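Side-chain contacts in KLLA0B12012p (Kluyveromyces lactis, PDB 6Y3P), which is Pby1, a direct partner of the mRNA-decapping enzyme Dcp2, represented here by its C-terminal ATP-grasp domain, which probably binds ATP: residues E129-Q132 against E133-K137; I156-T159 against I160-Q164; L334-S337 against D338-K342. All coordinates share one frame; numbering follows the deposited sequence.

Contact 1: E129-Q132 against E133-K137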
loop_
_atom_site.group_PDB
_atom_site.type_symbol
_atom_site.label_atom_id
_atom_site.label_comp_id
_atom_site.label_asym_id
_atom_site.label_seq_id
_atom_site.Cartn_x
_atom_site.Cartn_y
_atom_site.Cartn_z
ATOM N N GLU A 129 -12.041 -8.428 -18.780
ATOM C CA GLU A 129 -10.900 -8.921 -17.994
ATOM C C GLU A 129 -11.384 -9.873 -16.898
ATOM O O GLU A 129 -10.823 -10.955 -16.739
ATOM C CB GLU A 129 -10.118 -7.758 -17.365
ATOM C CG GLU A 129 -8.874 -7.343 -18.125
ATOM C CD GLU A 129 -8.593 -5.855 -18.053
ATOM O OE1 GLU A 129 -7.665 -5.464 -17.307
ATOM O OE2 GLU A 129 -9.308 -5.078 -18.728
ATOM N N LEU A 130 -12.456 -9.471 -16.188
ATOM C CA LEU A 130 -13.114 -10.187 -15.091
ATOM C C LEU A 130 -13.698 -11.504 -15.586
ATOM O O LEU A 130 -13.471 -12.531 -14.954
ATOM C CB LEU A 130 -14.251 -9.292 -14.538
ATOM C CG LEU A 130 -14.758 -9.404 -13.088
ATOM C CD1 LEU A 130 -16.234 -9.112 -13.022
ATOM C CD2 LEU A 130 -14.416 -10.698 -12.416
ATOM N N ARG A 131 -14.461 -11.470 -16.709
ATOM C CA ARG A 131 -15.098 -12.658 -17.307
ATOM C C ARG A 131 -14.075 -13.775 -17.508
ATOM O O ARG A 131 -14.308 -14.911 -17.083
ATOM C CB ARG A 131 -15.772 -12.294 -18.644
ATOM C CG ARG A 131 -16.283 -13.478 -19.493
ATOM C CD ARG A 131 -17.668 -13.931 -19.090
ATOM N NE ARG A 131 -18.451 -14.389 -20.235
ATOM C CZ ARG A 131 -19.768 -14.235 -20.348
ATOM N NH1 ARG A 131 -20.404 -14.680 -21.425
ATOM N NH2 ARG A 131 -20.457 -13.627 -19.390
ATOM N N GLN A 132 -12.935 -13.420 -18.133
ATOM C CA GLN A 132 -11.839 -14.316 -18.467
ATOM C C GLN A 132 -11.205 -14.923 -17.241
ATOM O O GLN A 132 -10.880 -16.106 -17.244
ATOM C CB GLN A 132 -10.801 -13.590 -19.325
ATOM C CG GLN A 132 -10.235 -14.500 -20.405
ATOM C CD GLN A 132 -9.483 -13.758 -21.463
ATOM O OE1 GLN A 132 -8.826 -12.734 -21.208
ATOM N NE2 GLN A 132 -9.473 -14.333 -22.657
ATOM N N GLU A 133 -11.082 -14.131 -16.184
ATOM C CA GLU A 133 -10.546 -14.566 -14.906
ATOM C C GLU A 133 -11.451 -15.627 -14.259
ATOM O O GLU A 133 -10.965 -16.679 -13.850
ATOM C CB GLU A 133 -10.386 -13.351 -13.978
ATOM C CG GLU A 133 -9.186 -12.482 -14.306
ATOM C CD GLU A 133 -7.830 -13.111 -14.048
ATOM O OE1 GLU A 133 -7.713 -13.922 -13.099
ATOM O OE2 GLU A 133 -6.884 -12.797 -14.805
ATOM N N LEU A 134 -12.770 -15.342 -14.176
ATOM C CA LEU A 134 -13.784 -16.234 -13.588
ATOM C C LEU A 134 -13.871 -17.548 -14.368
ATOM O O LEU A 134 -14.050 -18.614 -13.772
ATOM C CB LEU A 134 -15.142 -15.507 -13.596
ATOM C CG LEU A 134 -15.612 -14.743 -12.332
ATOM C CD1 LEU A 134 -14.466 -14.138 -11.528
ATOM C CD2 LEU A 134 -16.631 -13.704 -12.695
ATOM N N GLU A 135 -13.709 -17.460 -15.711
ATOM C CA GLU A 135 -13.729 -18.595 -16.636
ATOM C C GLU A 135 -12.528 -19.507 -16.440
ATOM O O GLU A 135 -12.657 -20.715 -16.637
ATOM C CB GLU A 135 -13.807 -18.110 -18.077
ATOM C CG GLU A 135 -15.231 -17.959 -18.555
ATOM C CD GLU A 135 -15.391 -17.569 -20.008
ATOM O OE1 GLU A 135 -16.331 -16.795 -20.304
ATOM O OE2 GLU A 135 -14.599 -18.050 -20.852
ATOM N N SER A 136 -11.381 -18.936 -16.001
ATOM C CA SER A 136 -10.131 -19.663 -15.731
ATOM C C SER A 136 -10.263 -20.641 -14.554
ATOM O O SER A 136 -9.524 -21.621 -14.500
ATOM C CB SER A 136 -8.955 -18.697 -15.567
ATOM O OG SER A 136 -8.428 -18.650 -14.252
ATOM N N LYS A 137 -11.200 -20.364 -13.622
ATOM C CA LYS A 137 -11.567 -21.181 -12.456
ATOM C C LYS A 137 -10.384 -21.538 -11.501
ATOM O O LYS A 137 -10.433 -22.550 -10.786
ATOM C CB LYS A 137 -12.331 -22.453 -12.905
ATOM C CG LYS A 137 -13.660 -22.181 -13.629
ATOM C CD LYS A 137 -14.648 -23.354 -13.516
ATOM C CE LYS A 137 -14.619 -24.305 -14.695
ATOM N NZ LYS A 137 -13.762 -25.494 -14.443
#
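L134 N donates to L130 O over 3.0 Å, with an N-H...O angle of 168°, the straightest of the successive i+4 to i bonds that run through nearly the whole of the short helix 128-136. E133 N to E129 O, at 3.2 Å, and E135 N to R131 O, at 3.0 Å, are more bent. S136 N to Q132 O is weak, and K137 then leaves the helix with positive phi. The same four-residue spacing pairs side chains. R131 and E135 form a salt bridge through one atom each, NE to OE1 at 3.2 Å, with the guanidinium and carboxylate planes 44° apart. R131 sets CG anti to the backbone N (chi1 171°) and bends at chi2 and chi3, which lays CG and CD beside E135 OE1; CD is 3.4 Å from it. The far nitrogen NH2 has long, weak ion pairs with D121 and D125. Round the helix, L130 CD2 meets both methyls of L134, at 3.6 Å from CD1 and 3.7 Å from CD2. Putting a serine at L134 would probably leave L130 CD2 without its methyl partners and open a gap against I160 and L163. The two leucines face inward, L130 to F110 and I112 of strand 109-113, L134 to W141 of strand 140-145 and to helix 160-171, while L124 of helix 120-125 touches both.

Contact 2: I156-T159 against I160-Q164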
loop_
_atom_site.group_PDB
_atom_site.type_symbol
_atom_site.label_atom_id
_atom_site.label_comp_id
_atom_site.label_asym_id
_atom_site.label_seq_id
_atom_site.Cartn_x
_atom_site.Cartn_y
_atom_site.Cartn_z
ATOM N N ILE A 156 -18.670 -14.876 -0.953
ATOM C CA ILE A 156 -17.628 -15.676 -1.609
ATOM C C ILE A 156 -18.220 -16.540 -2.723
ATOM O O ILE A 156 -19.348 -17.050 -2.601
ATOM C CB ILE A 156 -16.831 -16.535 -0.562
ATOM C CG1 ILE A 156 -16.067 -15.620 0.371
ATOM C CG2 ILE A 156 -15.819 -17.499 -1.221
ATOM C CD1 ILE A 156 -15.564 -16.276 1.556
ATOM N N PHE A 157 -17.435 -16.731 -3.783
ATOM C CA PHE A 157 -17.756 -17.578 -4.932
ATOM C C PHE A 157 -16.474 -17.902 -5.687
ATOM O O PHE A 157 -15.448 -17.249 -5.475
ATOM C CB PHE A 157 -18.751 -16.866 -5.857
ATOM C CG PHE A 157 -18.188 -15.658 -6.576
ATOM C CD1 PHE A 157 -18.170 -14.407 -5.961
ATOM C CD2 PHE A 157 -17.716 -15.766 -7.885
ATOM C CE1 PHE A 157 -17.656 -13.293 -6.623
ATOM C CE2 PHE A 157 -17.235 -14.647 -8.558
ATOM C CZ PHE A 157 -17.212 -13.413 -7.925
ATOM N N LYS A 158 -16.538 -18.865 -6.602
ATOM C CA LYS A 158 -15.410 -19.233 -7.459
ATOM C C LYS A 158 -15.799 -19.258 -8.938
ATOM O O LYS A 158 -14.930 -19.067 -9.781
ATOM C CB LYS A 158 -14.822 -20.590 -7.056
ATOM C CG LYS A 158 -13.976 -20.555 -5.785
ATOM C CD LYS A 158 -12.874 -21.628 -5.802
ATOM C CE LYS A 158 -13.368 -23.038 -5.555
ATOM N NZ LYS A 158 -14.077 -23.171 -4.254
ATOM N N THR A 159 -17.084 -19.516 -9.262
ATOM C CA THR A 159 -17.557 -19.614 -10.656
ATOM C C THR A 159 -18.683 -18.617 -11.040
ATOM O O THR A 159 -19.400 -18.088 -10.175
ATOM C CB THR A 159 -17.983 -21.061 -10.980
ATOM O OG1 THR A 159 -19.164 -21.372 -10.247
ATOM C CG2 THR A 159 -16.899 -22.094 -10.646
ATOM N N ILE A 160 -18.860 -18.427 -12.358
ATOM C CA ILE A 160 -19.909 -17.593 -12.938
ATOM C C ILE A 160 -21.287 -18.050 -12.444
ATOM O O ILE A 160 -22.061 -17.196 -12.038
ATOM C CB ILE A 160 -19.780 -17.504 -14.487
ATOM C CG1 ILE A 160 -18.473 -16.751 -14.855
ATOM C CG2 ILE A 160 -21.014 -16.836 -15.112
ATOM C CD1 ILE A 160 -18.023 -16.640 -16.355
ATOM N N GLU A 161 -21.564 -19.380 -12.406
ATOM C CA GLU A 161 -22.849 -19.929 -11.903
ATOM C C GLU A 161 -23.075 -19.601 -10.418
ATOM O O GLU A 161 -24.184 -19.190 -10.037
ATOM C CB GLU A 161 -23.030 -21.440 -12.181
ATOM C CG GLU A 161 -21.754 -22.269 -12.161
ATOM C CD GLU A 161 -21.061 -22.490 -13.498
ATOM O OE1 GLU A 161 -20.341 -21.575 -13.966
ATOM O OE2 GLU A 161 -21.204 -23.606 -14.052
ATOM N N GLN A 162 -21.998 -19.708 -9.603
ATOM C CA GLN A 162 -22.054 -19.368 -8.187
ATOM C C GLN A 162 -22.402 -17.864 -8.025
ATOM O O GLN A 162 -23.330 -17.521 -7.292
ATOM C CB GLN A 162 -20.744 -19.745 -7.494
ATOM C CG GLN A 162 -20.669 -21.213 -7.129
ATOM C CD GLN A 162 -19.257 -21.723 -6.943
ATOM O OE1 GLN A 162 -18.256 -20.995 -7.050
ATOM N NE2 GLN A 162 -19.141 -23.015 -6.687
ATOM N N LEU A 163 -21.738 -16.997 -8.801
ATOM C CA LEU A 163 -22.026 -15.560 -8.836
ATOM C C LEU A 163 -23.462 -15.302 -9.297
ATOM O O LEU A 163 -24.145 -14.465 -8.713
ATOM C CB LEU A 163 -21.030 -14.838 -9.745
ATOM C CG LEU A 163 -21.045 -13.315 -9.722
ATOM C CD1 LEU A 163 -20.824 -12.749 -8.295
ATOM C CD2 LEU A 163 -20.016 -12.767 -10.680
ATOM N N GLN A 164 -23.923 -16.060 -10.302
ATOM C CA GLN A 164 -25.279 -15.996 -10.850
ATOM C C GLN A 164 -26.331 -16.351 -9.785
ATOM O O GLN A 164 -27.361 -15.695 -9.713
ATOM C CB GLN A 164 -25.395 -16.898 -12.105
ATOM C CG GLN A 164 -26.792 -16.896 -12.792
ATOM C CD GLN A 164 -27.182 -15.537 -13.329
ATOM O OE1 GLN A 164 -26.630 -15.039 -14.311
ATOM N NE2 GLN A 164 -28.130 -14.899 -12.683
#
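Q162 reaches back with its side-chain oxygen OE1 to accept from two consecutive backbone amides, K158 N at 2.8 Å and T159 N at 2.9 Å. The two donors arrive differently: K158 N is only slightly tilted from the amide carbonyl plane, whereas T159 N stands 41° out of it. In return, T159 OG1 accepts from Q162 N in a weak bond of 3.3 Å, and the exchange makes a capping box with T159 as N-cap of helix 160-171. The threonine places OG1 between its backbone N and carbonyl carbon (chi1 69°), which turns the oxygen over the first helical turn; E161 CG lies 3.3 Å from OG1. The helix proper starts with L163 N to T159 O at 2.9 Å, a nearly straight bond. Beneath the cap, L163 puts its methyl CD1 over one face of the F157 ring, 3.8 Å from the centroid and 17° off the ring normal, a CH-pi contact offset toward the CE1-CZ side of the rim, CE1 being 3.6 Å from CD1. The F157 ring also meets that of W141, and K158 makes a cation-pi contact with W140, so strand 140-145 borders the junction. Two N-H groups converging on one atom support its assignment as OE1 rather than NE2: a neutral amide here serves as a double acceptor where strand gives way to helix, and this double grip probably restrains the rotation of the Q162 amide.

Contact 3: L334-S337 against D338-K342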
loop_
_atom_site.group_PDB
_atom_site.type_symbol
_atom_site.label_atom_id
_atom_site.label_comp_id
_atom_site.label_asym_id
_atom_site.label_seq_id
_atom_site.Cartn_x
_atom_site.Cartn_y
_atom_site.Cartn_z
ATOM N N LEU A 334 -1.134 -9.307 2.029
ATOM C CA LEU A 334 -1.767 -10.454 2.680
ATOM C C LEU A 334 -0.763 -11.626 2.550
ATOM O O LEU A 334 0.028 -11.675 1.606
ATOM C CB LEU A 334 -3.070 -10.802 1.953
ATOM C CG LEU A 334 -4.377 -10.171 2.483
ATOM C CD1 LEU A 334 -4.341 -8.666 2.472
ATOM C CD2 LEU A 334 -5.572 -10.624 1.664
ATOM N N VAL A 335 -0.737 -12.501 3.544
ATOM C CA VAL A 335 0.124 -13.668 3.579
ATOM C C VAL A 335 -0.777 -14.886 3.635
ATOM O O VAL A 335 -1.677 -14.943 4.487
ATOM C CB VAL A 335 1.125 -13.678 4.772
ATOM C CG1 VAL A 335 2.212 -14.735 4.555
ATOM C CG2 VAL A 335 1.749 -12.297 5.000
ATOM N N ASP A 336 -0.508 -15.871 2.758
ATOM C CA ASP A 336 -1.249 -17.133 2.734
ATOM C C ASP A 336 -0.539 -18.204 3.559
ATOM O O ASP A 336 0.599 -17.999 3.987
ATOM C CB ASP A 336 -1.609 -17.610 1.291
ATOM C CG ASP A 336 -0.522 -18.158 0.372
ATOM O OD1 ASP A 336 0.531 -18.621 0.888
ATOM O OD2 ASP A 336 -0.767 -18.221 -0.868
ATOM N N SER A 337 -1.194 -19.365 3.752
ATOM C CA SER A 337 -0.654 -20.464 4.555
ATOM C C SER A 337 0.609 -21.124 3.954
ATOM O O SER A 337 1.241 -21.932 4.635
ATOM C CB SER A 337 -1.737 -21.486 4.865
ATOM O OG SER A 337 -2.242 -21.986 3.642
ATOM N N ASP A 338 1.016 -20.718 2.723
ATOM C CA ASP A 338 2.233 -21.205 2.049
ATOM C C ASP A 338 3.307 -20.148 2.043
ATOM O O ASP A 338 4.264 -20.277 1.288
ATOM C CB ASP A 338 1.948 -21.695 0.616
ATOM C CG ASP A 338 0.901 -22.781 0.563
ATOM O OD1 ASP A 338 0.995 -23.735 1.371
ATOM O OD2 ASP A 338 -0.036 -22.662 -0.262
ATOM N N TYR A 339 3.162 -19.113 2.921
ATOM C CA TYR A 339 4.079 -17.985 3.111
ATOM C C TYR A 339 4.263 -17.168 1.823
ATOM O O TYR A 339 5.309 -16.569 1.615
ATOM C CB TYR A 339 5.428 -18.427 3.739
ATOM C CG TYR A 339 5.256 -19.297 4.969
ATOM C CD1 TYR A 339 5.182 -20.684 4.861
ATOM C CD2 TYR A 339 5.182 -18.734 6.244
ATOM C CE1 TYR A 339 5.013 -21.489 5.981
ATOM C CE2 TYR A 339 4.996 -19.529 7.374
ATOM C CZ TYR A 339 4.919 -20.907 7.235
ATOM O OH TYR A 339 4.776 -21.718 8.327
ATOM N N GLN A 340 3.199 -17.102 0.994
ATOM C CA GLN A 340 3.158 -16.329 -0.245
ATOM C C GLN A 340 2.479 -14.993 0.005
ATOM O O GLN A 340 1.403 -14.952 0.605
ATOM C CB GLN A 340 2.473 -17.118 -1.387
ATOM C CG GLN A 340 3.162 -18.459 -1.777
ATOM C CD GLN A 340 4.665 -18.320 -1.886
ATOM O OE1 GLN A 340 5.185 -17.689 -2.805
ATOM N NE2 GLN A 340 5.397 -18.833 -0.905
ATOM N N VAL A 341 3.115 -13.898 -0.425
ATOM C CA VAL A 341 2.546 -12.559 -0.241
ATOM C C VAL A 341 1.625 -12.169 -1.399
ATOM O O VAL A 341 1.814 -12.574 -2.534
ATOM C CB VAL A 341 3.579 -11.417 0.068
ATOM C CG1 VAL A 341 4.590 -11.818 1.142
ATOM C CG2 VAL A 341 4.285 -10.927 -1.190
ATOM N N LYS A 342 0.656 -11.334 -1.101
ATOM C CA LYS A 342 -0.243 -10.842 -2.108
ATOM C C LYS A 342 -0.473 -9.391 -1.866
ATOM O O LYS A 342 -0.914 -9.018 -0.790
ATOM C CB LYS A 342 -1.529 -11.701 -2.217
ATOM C CG LYS A 342 -1.385 -12.721 -3.369
ATOM C CD LYS A 342 -2.269 -13.959 -3.247
ATOM C CE LYS A 342 -2.120 -14.927 -4.417
ATOM N NZ LYS A 342 -2.638 -14.382 -5.716
#
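Segments 334-337 and 338-342 run antiparallel, their end-to-end directions 167° apart, as the closed end of the beta hairpin 326-335/341-347. L334 and K342 are a hydrogen-bonded pair, L334 N to K342 O and K342 N to L334 O both 2.8 Å; V335 and V341 form the following non-hydrogen-bonded pair. At the end, D336 N donates to Q340 O (3.0 Å) while Y339 N returns to D336 O (3.0 Å). This pattern, with a type I turn from D336 to Y339 and positive phi at Y339, fits a type I turn with a G1 beta bulge. V335 and V341 both pack on I296 of helix 290-313, whereas K342 NZ is salt-bridged to E199 and also bonds R104 O. D336 holds CG between its backbone N and carbonyl carbon (chi1 72°), which brings OD1 inside the turn. There OD1 takes D338 N at 2.8 Å, an Asx turn, and Q340 N at 3.1 Å, from opposite faces of the carboxylate. These two N-H groups probably help offset the nearby like charge of D338. Q340 bends at chi2, and its NE2 donates a hydrogen bond to D338 O, 2.9 Å long with an N-H...O angle of 175°, that oxygen lying in the plane of the Q340 amide.

In the fold
Contacts 1 and 2 belong to one packing unit: I160, the first residue of helix 160-171, lies against R131, L134 and E135 of helix 128-136, with L134 CB 3.8 Å from I160 CG1, and the centres are 11 Å apart. Contact 3 stands away from both, about 22 and 24 Å between centres, in the antiparallel sheet that holds strands 326-335 and 341-347, whereas contact 2 begins on strand 154-157 of a different sheet. All three are partly buried: contacts 1 and 2 each bury two residues, contact 3 four. Contact 1 has a charged pair along a helix and inward leucines; contact 2, neutral capping groups above an aromatic-aliphatic core; contact 3, a buried carboxylate committed to backbone amides.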